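Local coordinates for Sn-glycerol-3-phosphate ABC transporter substrate-binding protein UspB (Mycobacterium tuberculosis, PDB 4MFI) that probably captures glycerophosphocholine outside the membrane as the substrate-binding subunit of an ABC transporter, at residues Asp77-Ala82 against Asp101-Phe106. Sequence-based numbering, arbitrary orientation.
Sequences DYDEVA and DDRWWF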
loop_
_atom_site.group_PDB
_atom_site.type_symbol
_atom_site.label_atom_id
_atom_site.label_comp_id
_atom_site.label_asym_id
_atom_site.label_seq_id
_atom_site.Cartn_x
_atom_site.Cartn_y
_atom_site.Cartn_z
ATOM N N ASP A 77 8.398 -10.050 -8.377
ATOM C CA ASP A 77 7.743 -8.878 -7.800
ATOM C C ASP A 77 6.610 -8.405 -8.702
ATOM O O ASP A 77 6.387 -8.981 -9.778
ATOM C CB ASP A 77 8.753 -7.750 -7.508
ATOM C CG ASP A 77 9.478 -7.245 -8.751
ATOM O OD1 ASP A 77 8.925 -7.306 -9.867
ATOM O OD2 ASP A 77 10.612 -6.744 -8.603
ATOM N N TYR A 78 5.907 -7.358 -8.276
ATOM C CA TYR A 78 4.747 -6.875 -9.013
ATOM C C TYR A 78 5.118 -6.337 -10.388
ATOM O O TYR A 78 4.337 -6.464 -11.330
ATOM C CB TYR A 78 4.009 -5.801 -8.213
ATOM C CG TYR A 78 3.474 -6.273 -6.882
ATOM C CD1 TYR A 78 2.898 -7.534 -6.740
ATOM C CD2 TYR A 78 3.539 -5.454 -5.761
ATOM C CE1 TYR A 78 2.401 -7.959 -5.520
ATOM C CE2 TYR A 78 3.049 -5.869 -4.541
ATOM C CZ TYR A 78 2.478 -7.123 -4.423
ATOM O OH TYR A 78 1.986 -7.543 -3.205
ATOM N N ASP A 79 6.295 -5.722 -10.499
ATOM C CA ASP A 79 6.744 -5.188 -11.778
ATOM C C ASP A 79 6.908 -6.305 -12.801
ATOM O O ASP A 79 6.525 -6.157 -13.963
ATOM C CB ASP A 79 8.066 -4.430 -11.624
ATOM C CG ASP A 79 7.898 -3.062 -10.975
ATOM O OD1 ASP A 79 6.871 -2.398 -11.211
ATOM O OD2 ASP A 79 8.822 -2.633 -10.248
ATOM N N GLU A 80 7.464 -7.433 -12.364
ATOM C CA GLU A 80 7.676 -8.561 -13.264
ATOM C C GLU A 80 6.357 -9.199 -13.692
ATOM O O GLU A 80 6.203 -9.592 -14.852
ATOM C CB GLU A 80 8.613 -9.596 -12.638
ATOM C CG GLU A 80 10.043 -9.103 -12.496
ATOM C CD GLU A 80 11.014 -10.213 -12.158
ATOM O OE1 GLU A 80 10.569 -11.380 -12.010
ATOM O OE2 GLU A 80 12.224 -9.914 -12.043
ATOM N N VAL A 81 5.401 -9.296 -12.771
ATOM C CA VAL A 81 4.089 -9.826 -13.135
ATOM C C VAL A 81 3.459 -8.945 -14.206
ATOM O O VAL A 81 2.890 -9.445 -15.176
ATOM C CB VAL A 81 3.152 -9.928 -11.922
ATOM C CG1 VAL A 81 1.765 -10.389 -12.353
ATOM C CG2 VAL A 81 3.730 -10.889 -10.895
ATOM N N ALA A 82 3.579 -7.631 -14.033
ATOM C CA ALA A 82 3.003 -6.695 -14.983
ATOM C C ALA A 82 3.594 -6.872 -16.387
ATOM O O ALA A 82 2.854 -6.847 -17.375
ATOM C CB ALA A 82 3.171 -5.269 -14.496
ATOM N N ASP A 101 -0.412 -4.445 -8.838
ATOM C CA ASP A 101 -0.202 -3.542 -7.703
ATOM C C ASP A 101 -0.963 -2.223 -7.819
ATOM O O ASP A 101 -1.738 -2.009 -8.764
ATOM C CB ASP A 101 1.288 -3.350 -7.333
ATOM C CG ASP A 101 2.043 -2.383 -8.244
ATOM O OD1 ASP A 101 1.451 -1.689 -9.090
ATOM O OD2 ASP A 101 3.274 -2.286 -8.078
ATOM N N ASP A 102 -0.728 -1.349 -6.849
ATOM C CA ASP A 102 -1.444 -0.080 -6.740
ATOM C C ASP A 102 -1.235 0.887 -7.906
ATOM O O ASP A 102 -2.028 1.809 -8.080
ATOM C CB ASP A 102 -1.144 0.608 -5.393
ATOM C CG ASP A 102 0.341 0.882 -5.152
ATOM O OD1 ASP A 102 1.209 0.275 -5.810
ATOM O OD2 ASP A 102 0.646 1.703 -4.255
ATOM N N ARG A 103 -0.189 0.667 -8.702
ATOM C CA ARG A 103 0.121 1.531 -9.839
ATOM C C ARG A 103 -0.227 0.842 -11.149
ATOM O O ARG A 103 -0.722 1.463 -12.087
ATOM C CB ARG A 103 1.609 1.894 -9.841
ATOM C CG ARG A 103 2.098 2.522 -8.544
ATOM C CD ARG A 103 3.597 2.335 -8.359
ATOM N NE ARG A 103 3.973 0.933 -8.547
ATOM C CZ ARG A 103 5.124 0.518 -9.066
ATOM N NH1 ARG A 103 6.057 1.397 -9.437
ATOM N NH2 ARG A 103 5.344 -0.785 -9.217
ATOM N N TRP A 104 0.030 -0.454 -11.216
ATOM C CA TRP A 104 -0.156 -1.166 -12.470
ATOM C C TRP A 104 -1.616 -1.434 -12.825
ATOM O O TRP A 104 -1.950 -1.511 -14.007
ATOM C CB TRP A 104 0.627 -2.475 -12.465
ATOM C CG TRP A 104 2.099 -2.323 -12.736
ATOM C CD1 TRP A 104 3.125 -2.465 -11.838
ATOM C CD2 TRP A 104 2.710 -2.012 -13.993
ATOM N NE1 TRP A 104 4.335 -2.261 -12.466
ATOM C CE2 TRP A 104 4.108 -1.988 -13.788
ATOM C CE3 TRP A 104 2.213 -1.758 -15.275
ATOM C CZ2 TRP A 104 5.008 -1.719 -14.816
ATOM C CZ3 TRP A 104 3.107 -1.494 -16.297
ATOM C CH2 TRP A 104 4.491 -1.471 -16.060
ATOM N N TRP A 105 -2.493 -1.583 -11.835
ATOM C CA TRP A 105 -3.871 -1.936 -12.182
ATOM C C TRP A 105 -4.515 -0.870 -13.073
ATOM O O TRP A 105 -5.183 -1.211 -14.054
ATOM C CB TRP A 105 -4.730 -2.271 -10.949
ATOM C CG TRP A 105 -5.283 -1.077 -10.219
ATOM C CD1 TRP A 105 -4.800 -0.531 -9.064
ATOM C CD2 TRP A 105 -6.435 -0.297 -10.581
ATOM N NE1 TRP A 105 -5.572 0.541 -8.691
ATOM C CE2 TRP A 105 -6.582 0.708 -9.603
ATOM C CE3 TRP A 105 -7.354 -0.352 -11.638
ATOM C CZ2 TRP A 105 -7.603 1.658 -9.652
ATOM C CZ3 TRP A 105 -8.376 0.595 -11.688
ATOM C CH2 TRP A 105 -8.491 1.586 -10.698
ATOM N N PHE A 106 -4.285 0.408 -12.769
ATOM C CA PHE A 106 -4.918 1.467 -13.558
ATOM C C PHE A 106 -4.311 1.538 -14.951
ATOM O O PHE A 106 -5.019 1.791 -15.925
ATOM C CB PHE A 106 -4.828 2.831 -12.872
ATOM C CG PHE A 106 -5.490 3.943 -13.649
ATOM C CD1 PHE A 106 -6.861 4.138 -13.572
ATOM C CD2 PHE A 106 -4.741 4.789 -14.458
ATOM C CE1 PHE A 106 -7.477 5.159 -14.287
ATOM C CE2 PHE A 106 -5.353 5.807 -15.177
ATOM C CZ PHE A 106 -6.722 5.993 -15.092
HETATM O O HOH W 1 1.548 -6.221 -10.605
HETATM O O HOH W 2 8.622 0.008 -9.792
#
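In both Asp79 and Trp104 CG stands anti to the carbonyl carbon, with chi1 at -75° and -79°, and the carboxylate of the first meets the indole N-H of the second. Trp104 NE1 donates to Asp79 OD1 over 2.8 Å in a nearly straight bond. OD1 lies in the indole plane and uses its anti lone pair, while the carboxylate is turned 77° from the ring. The Arg103 chain is bent at chi3, and its NH2 reaches the same oxygen. Arg103 NH2 comes to within 3.0 Å of Asp79 OD1, on the syn side but out of the carboxylate plane, and forms a salt bridge. Two donors therefore grip OD1. A water accepts from Arg103 NH1 and donates to Asp79 OD2.

Ala82, one turn further along the helix, lays its CB over one face of the indole. Ala82 CB lies 3.4 Å from the centroid of the Trp104 five-membered ring, a CH-pi contact.

These groups join the start of helix 78-88 to the end of strand 97-101 and the helix after it, within the alpha/beta fold of a periplasmic-binding-protein relative. Asp77 caps the first helix through OD1, which accepts from Glu80 N. Asp101 stands before the turn into helix 104-110 and makes a capping bond there: its OD1 accepts from Arg103 N and Trp104 N. Asp101 OD2 receives Arg103 NH2 at 2.8 Å through its syn lone pair, a salt bridge. Arg103 NH2 lies between the carboxylates of Asp79 and Asp101, and its NH1 pairs with Asp392; this probably favours the charged form.

Beside this network, Asp101 CB approaches Tyr78 CD2 obliquely at 3.5 Å. The Tyr78 side chain also touches Leu99 and Tyr345. A second water bridges the backbones, donating to Tyr78 O and accepting from Asp101 N at 3.2 Å.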